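Local coordinates for immune protein (Enterobacter cloacae, PDB 6D7Y) that probably acts as the immunity protein of a contact-dependent growth inhibition system, binding the toxic C-terminal tip of CdiA and neutralising it, at residues F56-V67 with V83-V94; F72-L80 with V111-M119. All coordinates share one frame; numbering follows the deposited sequence.

In the fold
Both contacts use strands 63-75 and 78-90, neighbours in one antiparallel sheet, but at places whose centres lie about 24 Å apart and on opposite sides of the chain's centre. Contact 1 pairs the two strands with each other and adds the end of helix 50-58; six backbone hydrogen bonds and a lysine ammonium held by carbonyls dominate it. Contact 2 takes the turn end of the same hairpin and rests it on helix 105-126 mainly through side chains, without hydrogen bonds between the segments. Each is partly buried, with an apolar interior and a charged or watered margin. The two contacts touch where Val-83 packs on Phe-72.

Contact 1: F56-V67 with V83-V94; sequences FLGFNGDLYFGV and VLLRVLKYEGGV
Lys-89 runs past the ring of Phe-56 in the opposite direction, its CB 3.8 Å from Phe-56 CZ, and ends between a carbonyl of the last helical turn (Leu-57) and one of the loop that follows (Phe-59). Its chain is extended beyond CG, which carries NZ to Phe-59 O at 2.7 Å, in the carbonyl plane. A second bond from NZ reaches Leu-57 O at 3.2 Å from above that carbonyl's plane, so one ammonium ties the helix end and the following loop to the strand.

The strands pair antiparallel, their short axes at 160°, with hydrogen-bonded pairs Leu-63/Lys-89, Phe-65/Val-87 and Val-67/Leu-85. On the face bearing these side chains, Val-87 is the main bump: its CB sits over the face of the Phe-65 ring, 3.9 Å from its centroid. Phe-65 CG lies between its backbone N and carbonyl carbon (chi1 72°), which lays the ring alongside the valine. Val-87 CG1, 3.8 Å from Phe-56 CZ, fills the angle between the two phenyl rings. Further along, Val-67 CG1 nests against Leu-85 CD2 at 3.5 Å, the two side chains pointing the same way.

On the other face, Gly-66 has no side chain, and the Tyr-64 ring lies over its backbone N. Arg-86 crosses this ring at about a right angle, with CB at the ring edge and the guanidinium plane turned 34° from it. A water accepts from Arg-86 NE at 2.6 Å and also hydrogen-bonds Tyr-64 OH; another links Asp-62 OD2 to Glu-91 N in the type I turn.

Helix 17-25 covers the apolar face, Leu-21 touching Leu-85 and Val-87 while Leu-17 meets Phe-56. Strands 30-36 and 93-102 flank the pair within the sheet.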
loop_
_atom_site.group_PDB
_atom_site.type_symbol
_atom_site.label_atom_id
_atom_site.label_comp_id
_atom_site.label_asym_id
_atom_site.label_seq_id
_atom_site.Cartn_x
_atom_site.Cartn_y
_atom_site.Cartn_z
ATOM N N PHE B 56 -10.963 10.956 -7.681
ATOM C CA PHE B 56 -10.051 11.086 -6.539
ATOM C C PHE B 56 -8.966 12.122 -6.855
ATOM O O PHE B 56 -8.719 13.029 -6.062
ATOM C CB PHE B 56 -9.450 9.715 -6.195
ATOM C CG PHE B 56 -8.333 9.760 -5.188
ATOM C CD1 PHE B 56 -8.604 9.852 -3.828
ATOM C CD2 PHE B 56 -7.011 9.681 -5.601
ATOM C CE1 PHE B 56 -7.573 9.886 -2.894
ATOM C CE2 PHE B 56 -5.975 9.716 -4.675
ATOM C CZ PHE B 56 -6.256 9.822 -3.321
ATOM N N LEU B 57 -8.366 12.004 -8.039
ATOM C CA LEU B 57 -7.299 12.913 -8.466
ATOM C C LEU B 57 -7.769 14.325 -8.778
ATOM O O LEU B 57 -7.009 15.273 -8.618
ATOM C CB LEU B 57 -6.562 12.341 -9.667
ATOM C CG LEU B 57 -5.830 11.035 -9.381
ATOM C CD1 LEU B 57 -5.310 10.438 -10.673
ATOM C CD2 LEU B 57 -4.710 11.217 -8.353
ATOM N N GLY B 58 -9.011 14.466 -9.223
ATOM C CA GLY B 58 -9.556 15.782 -9.550
ATOM C C GLY B 58 -10.120 16.527 -8.354
ATOM O O GLY B 58 -10.503 17.687 -8.483
ATOM N N PHE B 59 -10.163 15.878 -7.189
ATOM C CA PHE B 59 -10.727 16.511 -5.996
ATOM C C PHE B 59 -9.919 17.725 -5.545
ATOM O O PHE B 59 -8.701 17.649 -5.393
ATOM C CB PHE B 59 -10.846 15.503 -4.846
ATOM C CG PHE B 59 -11.624 16.020 -3.663
ATOM C CD1 PHE B 59 -13.023 15.983 -3.666
ATOM C CD2 PHE B 59 -10.975 16.525 -2.545
ATOM C CE1 PHE B 59 -13.749 16.453 -2.579
ATOM C CE2 PHE B 59 -11.696 16.993 -1.456
ATOM C CZ PHE B 59 -13.085 16.959 -1.473
ATOM N N ASN B 60 -10.619 18.831 -5.317
ATOM C CA ASN B 60 -9.996 20.075 -4.885
ATOM C C ASN B 60 -9.664 19.995 -3.384
ATOM O O ASN B 60 -10.514 20.290 -2.538
ATOM C CB ASN B 60 -10.945 21.247 -5.189
ATOM C CG ASN B 60 -10.333 22.604 -4.893
ATOM O OD1 ASN B 60 -9.115 22.772 -4.912
ATOM N ND2 ASN B 60 -11.185 23.593 -4.652
ATOM N N GLY B 61 -8.435 19.563 -3.071
ATOM C CA GLY B 61 -7.957 19.436 -1.679
ATOM C C GLY B 61 -7.415 18.048 -1.334
ATOM O O GLY B 61 -7.498 17.131 -2.137
ATOM N N ASP B 62 -6.852 17.910 -0.134
ATOM C CA ASP B 62 -6.294 16.624 0.337
ATOM C C ASP B 62 -7.425 15.622 0.527
ATOM O O ASP B 62 -8.497 15.982 1.033
ATOM C CB ASP B 62 -5.547 16.812 1.645
ATOM C CG ASP B 62 -4.405 17.795 1.523
ATOM O OD1 ASP B 62 -4.007 18.101 0.393
ATOM O OD2 ASP B 62 -3.905 18.253 2.566
ATOM N N LEU B 63 -7.185 14.375 0.127
ATOM C CA LEU B 63 -8.209 13.335 0.172
ATOM C C LEU B 63 -7.607 11.967 0.445
ATOM O O LEU B 63 -6.520 11.661 0.005
ATOM C CB LEU B 63 -8.921 13.304 -1.193
ATOM C CG LEU B 63 -10.032 12.305 -1.522
ATOM C CD1 LEU B 63 -11.217 12.464 -0.581
ATOM C CD2 LEU B 63 -10.493 12.513 -2.966
ATOM N N TYR B 64 -8.360 11.144 1.160
ATOM C CA TYR B 64 -7.965 9.787 1.485
ATOM C C TYR B 64 -9.101 8.842 1.254
ATOM O O TYR B 64 -10.247 9.216 1.401
ATOM C CB TYR B 64 -7.636 9.684 2.992
ATOM C CG TYR B 64 -7.736 8.271 3.586
ATOM C CD1 TYR B 64 -6.666 7.389 3.512
ATOM C CD2 TYR B 64 -8.898 7.834 4.226
ATOM C CE1 TYR B 64 -6.750 6.109 4.040
ATOM C CE2 TYR B 64 -8.992 6.547 4.766
ATOM C CZ TYR B 64 -7.910 5.693 4.670
ATOM O OH TYR B 64 -7.946 4.425 5.194
ATOM N N PHE B 65 -8.759 7.624 0.867
ATOM C CA PHE B 65 -9.731 6.544 0.858
ATOM C C PHE B 65 -8.964 5.281 1.200
ATOM O O PHE B 65 -7.759 5.175 0.957
ATOM C CB PHE B 65 -10.577 6.433 -0.422
ATOM C CG PHE B 65 -9.847 5.930 -1.633
ATOM C CD1 PHE B 65 -9.849 4.580 -1.942
ATOM C CD2 PHE B 65 -9.238 6.809 -2.502
ATOM C CE1 PHE B 65 -9.220 4.111 -3.078
ATOM C CE2 PHE B 65 -8.589 6.353 -3.637
ATOM C CZ PHE B 65 -8.578 4.997 -3.924
ATOM N N GLY B 66 -9.655 4.350 1.829
ATOM C CA GLY B 66 -9.050 3.107 2.213
ATOM C C GLY B 66 -9.994 1.978 1.932
ATOM O O GLY B 66 -11.207 2.182 1.749
ATOM N N VAL B 67 -9.433 0.786 1.893
ATOM C CA VAL B 67 -10.194 -0.399 1.615
ATOM C C VAL B 67 -9.522 -1.574 2.288
ATOM O O VAL B 67 -8.297 -1.624 2.376
ATOM C CB VAL B 67 -10.329 -0.610 0.079
ATOM C CG1 VAL B 67 -8.986 -0.705 -0.593
ATOM C CG2 VAL B 67 -11.143 -1.838 -0.246
ATOM N N VAL B 83 -5.401 -6.945 5.028
ATOM C CA VAL B 83 -4.570 -5.756 4.828
ATOM C C VAL B 83 -5.451 -4.529 4.627
ATOM O O VAL B 83 -6.544 -4.619 3.999
ATOM C CB VAL B 83 -3.697 -5.946 3.574
ATOM C CG1 VAL B 83 -2.899 -4.683 3.238
ATOM C CG2 VAL B 83 -2.791 -7.151 3.749
ATOM N N LEU B 84 -5.022 -3.406 5.202
ATOM C CA LEU B 84 -5.699 -2.125 5.018
ATOM C C LEU B 84 -4.908 -1.379 3.932
ATOM O O LEU B 84 -3.757 -1.106 4.141
ATOM C CB LEU B 84 -5.667 -1.292 6.297
ATOM C CG LEU B 84 -6.229 0.141 6.229
ATOM C CD1 LEU B 84 -7.696 0.171 5.828
ATOM C CD2 LEU B 84 -6.025 0.864 7.556
ATOM N N LEU B 85 -5.545 -1.087 2.801
ATOM C CA LEU B 85 -4.921 -0.364 1.698
ATOM C C LEU B 85 -5.311 1.077 1.868
ATOM O O LEU B 85 -6.519 1.382 1.990
ATOM C CB LEU B 85 -5.459 -0.869 0.382
ATOM C CG LEU B 85 -4.965 -0.204 -0.901
ATOM C CD1 LEU B 85 -3.503 -0.500 -1.088
ATOM C CD2 LEU B 85 -5.782 -0.708 -2.075
ATOM N N ARG B 86 -4.319 1.976 1.845
ATOM C CA ARG B 86 -4.560 3.396 2.029
ATOM C C ARG B 86 -4.064 4.148 0.797
ATOM O O ARG B 86 -2.964 3.882 0.328
ATOM C CB ARG B 86 -3.792 3.905 3.246
ATOM C CG ARG B 86 -4.133 3.186 4.522
ATOM C CD ARG B 86 -3.392 3.699 5.747
ATOM N NE ARG B 86 -3.904 4.969 6.285
ATOM C CZ ARG B 86 -3.269 6.147 6.332
ATOM N NH1 ARG B 86 -2.017 6.317 5.909
ATOM N NH2 ARG B 86 -3.902 7.186 6.866
ATOM N N VAL B 87 -4.890 5.052 0.281
ATOM C CA VAL B 87 -4.524 5.857 -0.875
ATOM C C VAL B 87 -4.749 7.282 -0.433
ATOM O O VAL B 87 -5.849 7.636 -0.022
ATOM C CB VAL B 87 -5.378 5.516 -2.093
ATOM C CG1 VAL B 87 -4.860 6.273 -3.317
ATOM C CG2 VAL B 87 -5.385 4.011 -2.340
ATOM N N LEU B 88 -3.722 8.123 -0.528
ATOM C CA LEU B 88 -3.868 9.487 -0.059
ATOM C C LEU B 88 -3.228 10.489 -0.973
ATOM O O LEU B 88 -2.160 10.231 -1.490
ATOM C CB LEU B 88 -3.283 9.616 1.357
ATOM C CG LEU B 88 -1.856 9.194 1.696
ATOM C CD1 LEU B 88 -0.810 10.194 1.274
ATOM C CD2 LEU B 88 -1.700 9.043 3.202
ATOM N N LYS B 89 -3.899 11.617 -1.188
ATOM C CA LYS B 89 -3.309 12.666 -2.013
ATOM C C LYS B 89 -3.145 13.873 -1.085
ATOM O O LYS B 89 -4.049 14.211 -0.317
ATOM C CB LYS B 89 -4.099 12.990 -3.307
ATOM C CG LYS B 89 -5.113 14.117 -3.238
ATOM C CD LYS B 89 -5.437 14.636 -4.634
ATOM C CE LYS B 89 -6.159 15.966 -4.550
ATOM N NZ LYS B 89 -6.212 16.654 -5.860
ATOM N N TYR B 90 -1.969 14.489 -1.158
ATOM C CA TYR B 90 -1.584 15.631 -0.330
ATOM C C TYR B 90 -0.794 16.592 -1.215
ATOM O O TYR B 90 -0.529 16.277 -2.377
ATOM C CB TYR B 90 -0.729 15.166 0.864
ATOM C CG TYR B 90 0.470 14.352 0.461
ATOM C CD1 TYR B 90 0.319 13.024 0.117
ATOM C CD2 TYR B 90 1.767 14.898 0.443
ATOM C CE1 TYR B 90 1.399 12.244 -0.266
ATOM C CE2 TYR B 90 2.867 14.125 0.064
ATOM C CZ TYR B 90 2.665 12.792 -0.301
ATOM O OH TYR B 90 3.703 11.968 -0.692
ATOM N N GLU B 91 -0.390 17.735 -0.656
ATOM C CA GLU B 91 0.340 18.766 -1.430
ATOM C C GLU B 91 1.539 18.221 -2.229
ATOM O O GLU B 91 1.780 18.647 -3.359
ATOM C CB GLU B 91 0.787 19.922 -0.519
ATOM C CG GLU B 91 1.394 21.117 -1.265
ATOM C CD GLU B 91 1.743 22.286 -0.355
ATOM O OE1 GLU B 91 1.541 22.178 0.877
ATOM O OE2 GLU B 91 2.227 23.313 -0.876
ATOM N N GLY B 92 2.291 17.306 -1.633
ATOM C CA GLY B 92 3.447 16.715 -2.313
ATOM C C GLY B 92 3.187 15.605 -3.328
ATOM O O GLY B 92 4.102 15.225 -4.056
ATOM N N GLY B 93 1.965 15.066 -3.379
ATOM C CA GLY B 93 1.656 13.998 -4.334
ATOM C C GLY B 93 0.695 12.939 -3.815
ATOM O O GLY B 93 -0.209 13.248 -3.039
ATOM N N VAL B 94 0.923 11.688 -4.222
ATOM C CA VAL B 94 0.079 10.555 -3.854
ATOM C C VAL B 94 0.899 9.355 -3.344
ATOM O O VAL B 94 1.929 9.005 -3.914
ATOM C CB VAL B 94 -0.768 10.098 -5.060
ATOM C CG1 VAL B 94 -1.591 8.853 -4.723
ATOM C CG2 VAL B 94 -1.681 11.226 -5.520
HETATM O O HOH W 1 -0.882 18.645 1.883
HETATM O O HOH W 2 -6.285 4.457 7.311
#

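Contact 2: F72-L80 with V111-M119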
loop_
_atom_site.group_PDB
_atom_site.type_symbol
_atom_site.label_atom_id
_atom_site.label_comp_id
_atom_site.label_asym_id
_atom_site.label_seq_id
_atom_site.Cartn_x
_atom_site.Cartn_y
_atom_site.Cartn_z
ATOM N N PHE B 72 -4.291 -11.407 0.692
ATOM C CA PHE B 72 -3.302 -10.745 -0.154
ATOM C C PHE B 72 -2.029 -11.580 -0.228
ATOM O O PHE B 72 -1.398 -11.801 0.789
ATOM C CB PHE B 72 -2.961 -9.359 0.404
ATOM C CG PHE B 72 -1.972 -8.615 -0.437
ATOM C CD1 PHE B 72 -2.392 -7.928 -1.568
ATOM C CD2 PHE B 72 -0.615 -8.632 -0.131
ATOM C CE1 PHE B 72 -1.485 -7.255 -2.370
ATOM C CE2 PHE B 72 0.296 -7.954 -0.929
ATOM C CZ PHE B 72 -0.138 -7.267 -2.048
ATOM N N SER B 73 -1.670 -12.054 -1.423
ATOM C CA SER B 73 -0.456 -12.861 -1.590
ATOM C C SER B 73 0.668 -11.905 -1.946
ATOM O O SER B 73 0.542 -11.128 -2.886
ATOM C CB SER B 73 -0.630 -13.918 -2.683
ATOM O OG SER B 73 -0.895 -13.314 -3.934
ATOM N N VAL B 74 1.758 -11.957 -1.198
ATOM C CA VAL B 74 2.870 -11.042 -1.427
ATOM C C VAL B 74 3.817 -11.598 -2.494
ATOM O O VAL B 74 3.936 -11.036 -3.593
ATOM C CB VAL B 74 3.631 -10.766 -0.110
ATOM C CG1 VAL B 74 4.657 -9.658 -0.299
ATOM C CG2 VAL B 74 2.647 -10.375 0.987
ATOM N N LYS B 75 4.454 -12.719 -2.176
ATOM C CA LYS B 75 5.423 -13.330 -3.070
ATOM C C LYS B 75 5.612 -14.773 -2.643
ATOM O O LYS B 75 5.377 -15.107 -1.481
ATOM C CB LYS B 75 6.754 -12.596 -2.906
ATOM C CG LYS B 75 7.847 -12.849 -3.937
ATOM C CD LYS B 75 7.674 -12.041 -5.209
ATOM C CE LYS B 75 8.951 -12.112 -6.038
ATOM N NZ LYS B 75 8.930 -11.178 -7.195
ATOM N N ASP B 76 6.026 -15.616 -3.588
ATOM C CA ASP B 76 6.318 -17.040 -3.353
ATOM C C ASP B 76 5.322 -17.811 -2.459
ATOM O O ASP B 76 5.721 -18.672 -1.670
ATOM C CB ASP B 76 7.751 -17.179 -2.803
ATOM C CG ASP B 76 8.818 -16.676 -3.781
ATOM O OD1 ASP B 76 8.573 -16.658 -5.010
ATOM O OD2 ASP B 76 9.923 -16.325 -3.314
ATOM N N GLY B 77 4.037 -17.495 -2.589
ATOM C CA GLY B 77 2.997 -18.179 -1.825
ATOM C C GLY B 77 2.611 -17.637 -0.455
ATOM O O GLY B 77 1.543 -17.995 0.040
ATOM N N LEU B 78 3.435 -16.795 0.179
ATOM C CA LEU B 78 3.038 -16.281 1.506
ATOM C C LEU B 78 1.877 -15.296 1.310
ATOM O O LEU B 78 1.906 -14.454 0.396
ATOM C CB LEU B 78 4.214 -15.716 2.323
ATOM C CG LEU B 78 5.051 -14.486 1.993
ATOM C CD1 LEU B 78 4.248 -13.200 2.127
ATOM C CD2 LEU B 78 6.230 -14.435 2.962
ATOM N N LYS B 79 0.858 -15.427 2.161
ATOM C CA LYS B 79 -0.373 -14.656 2.039
ATOM C C LYS B 79 -0.812 -14.074 3.391
ATOM O O LYS B 79 -0.845 -14.776 4.402
ATOM C CB LYS B 79 -1.437 -15.614 1.487
ATOM C CG LYS B 79 -2.639 -14.997 0.792
ATOM C CD LYS B 79 -3.471 -16.107 0.157
ATOM C CE LYS B 79 -4.533 -15.588 -0.798
ATOM N NZ LYS B 79 -5.272 -16.693 -1.481
ATOM N N LEU B 80 -1.145 -12.786 3.396
ATOM C CA LEU B 80 -1.577 -12.092 4.615
ATOM C C LEU B 80 -3.105 -12.187 4.704
ATOM O O LEU B 80 -3.791 -11.882 3.718
ATOM C CB LEU B 80 -1.157 -10.629 4.540
ATOM C CG LEU B 80 0.318 -10.409 4.183
ATOM C CD1 LEU B 80 0.630 -8.924 4.063
ATOM C CD2 LEU B 80 1.236 -11.074 5.200
ATOM N N VAL B 111 8.249 -11.373 5.682
ATOM C CA VAL B 111 7.235 -10.730 4.832
ATOM C C VAL B 111 7.806 -9.450 4.219
ATOM O O VAL B 111 7.604 -9.157 3.028
ATOM C CB VAL B 111 5.964 -10.408 5.657
ATOM C CG1 VAL B 111 4.978 -9.558 4.863
ATOM C CG2 VAL B 111 5.311 -11.698 6.119
HETATM N N MSE B 112 8.553 -8.703 5.022
HETATM C CA MSE B 112 9.162 -7.468 4.539
HETATM C C MSE B 112 10.106 -7.696 3.380
HETATM O O MSE B 112 10.097 -6.926 2.408
HETATM C CB MSE B 112 9.886 -6.769 5.691
HETATM C CG MSE B 112 8.880 -6.223 6.689
HETATM SE SE MSE B 112 8.092 -4.591 5.918
HETATM C CE MSE B 112 6.796 -4.196 7.308
ATOM N N LEU B 113 10.956 -8.718 3.477
ATOM C CA LEU B 113 11.896 -9.024 2.397
ATOM C C LEU B 113 11.166 -9.440 1.125
ATOM O O LEU B 113 11.612 -9.119 0.020
ATOM C CB LEU B 113 12.960 -10.041 2.813
ATOM C CG LEU B 113 14.044 -9.552 3.786
ATOM C CD1 LEU B 113 15.009 -10.682 4.090
ATOM C CD2 LEU B 113 14.823 -8.368 3.221
ATOM N N GLU B 114 10.037 -10.121 1.271
ATOM C CA GLU B 114 9.231 -10.487 0.112
ATOM C C GLU B 114 8.608 -9.230 -0.492
ATOM O O GLU B 114 8.568 -9.096 -1.714
ATOM C CB GLU B 114 8.177 -11.542 0.462
ATOM C CG GLU B 114 8.760 -12.903 0.823
ATOM C CD GLU B 114 9.492 -13.619 -0.316
ATOM O OE1 GLU B 114 9.966 -14.751 -0.073
ATOM O OE2 GLU B 114 9.612 -13.093 -1.451
ATOM N N PHE B 115 8.142 -8.298 0.350
ATOM C CA PHE B 115 7.608 -7.035 -0.174
ATOM C C PHE B 115 8.681 -6.250 -0.904
ATOM O O PHE B 115 8.416 -5.670 -1.965
ATOM C CB PHE B 115 7.009 -6.145 0.920
ATOM C CG PHE B 115 5.541 -6.348 1.139
ATOM C CD1 PHE B 115 4.632 -5.874 0.201
ATOM C CD2 PHE B 115 5.065 -6.938 2.290
ATOM C CE1 PHE B 115 3.269 -6.023 0.385
ATOM C CE2 PHE B 115 3.700 -7.078 2.491
ATOM C CZ PHE B 115 2.799 -6.619 1.536
ATOM N N GLN B 116 9.889 -6.209 -0.328
ATOM C CA GLN B 116 11.006 -5.484 -0.969
ATOM C C GLN B 116 11.235 -5.994 -2.401
ATOM O O GLN B 116 11.413 -5.205 -3.342
ATOM C CB GLN B 116 12.314 -5.596 -0.152
ATOM C CG GLN B 116 13.441 -4.715 -0.724
ATOM C CD GLN B 116 14.783 -4.856 -0.016
ATOM O OE1 GLN B 116 15.145 -5.942 0.440
ATOM N NE2 GLN B 116 15.555 -3.749 0.046
ATOM N N LYS B 117 11.257 -7.314 -2.556
ATOM C CA LYS B 117 11.450 -7.930 -3.875
ATOM C C LYS B 117 10.320 -7.581 -4.840
ATOM O O LYS B 117 10.566 -7.191 -5.993
ATOM C CB LYS B 117 11.527 -9.451 -3.755
ATOM C CG LYS B 117 12.715 -9.985 -2.981
ATOM C CD LYS B 117 12.589 -11.497 -2.833
ATOM C CE LYS B 117 13.725 -12.092 -2.019
ATOM N NZ LYS B 117 15.033 -11.854 -2.684
ATOM N N TYR B 118 9.089 -7.763 -4.370
ATOM C CA TYR B 118 7.889 -7.455 -5.137
ATOM C C TYR B 118 7.839 -6.008 -5.623
ATOM O O TYR B 118 7.619 -5.754 -6.813
ATOM C CB TYR B 118 6.620 -7.768 -4.323
ATOM C CG TYR B 118 5.374 -7.238 -4.991
ATOM C CD1 TYR B 118 4.933 -7.779 -6.193
ATOM C CD2 TYR B 118 4.652 -6.188 -4.439
ATOM C CE1 TYR B 118 3.810 -7.289 -6.834
ATOM C CE2 TYR B 118 3.521 -5.692 -5.069
ATOM C CZ TYR B 118 3.106 -6.249 -6.266
ATOM O OH TYR B 118 1.992 -5.770 -6.917
HETATM N N MSE B 119 8.075 -5.071 -4.712
HETATM C CA MSE B 119 8.022 -3.629 -5.024
HETATM C C MSE B 119 9.123 -3.228 -5.953
HETATM O O MSE B 119 8.897 -2.480 -6.906
HETATM C CB MSE B 119 8.082 -2.814 -3.719
HETATM C CG MSE B 119 6.817 -3.035 -2.901
HETATM SE SE MSE B 119 7.045 -2.394 -1.049
HETATM C CE MSE B 119 5.887 -0.822 -1.260
#
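Strand 72-75 crosses helix 111-119 at 79°, with 7.3 Å between their short axes, and the type I' turn from Lys-75 to Leu-78 returns the chain as strand 78-80, which crosses the helix at a greater distance. Val-74 meets Phe-115 most squarely: its CG1 stands over the ring centre, 3.6 Å from the centroid and only 6° off the normal, a CH-pi contact. Phe-72 CE2 approaches the same ring obliquely, 3.8 Å from Phe-115 CZ, while Leu-80 CD1 comes to its edge. The other branch of Leu-80, CD2, meets Val-111 CG1 tip to tip at 4.1 Å.

Toward the turn the packing becomes mixed. Glu-114 bends at chi2 (-65°), setting its CG 3.7 Å from Leu-78 CD2 and its OE2 3.1 Å from Lys-75 CG. OE2 is buried without a polar partner in the model, and Asp-76 OD2 lies 3.6 Å from Glu-114 OE1, a proximity that could favour protonation, although Asp-76 is poorly ordered.

Val-7 touches Phe-115, and Phe-100 touches Val-111 and Leu-80, continuing the apolar layer. The arrangement is typical of a two-layer alpha/beta sandwich, with a helix packed across one face of an antiparallel sheet, here touching the tip of a hairpin closed by a type I' turn.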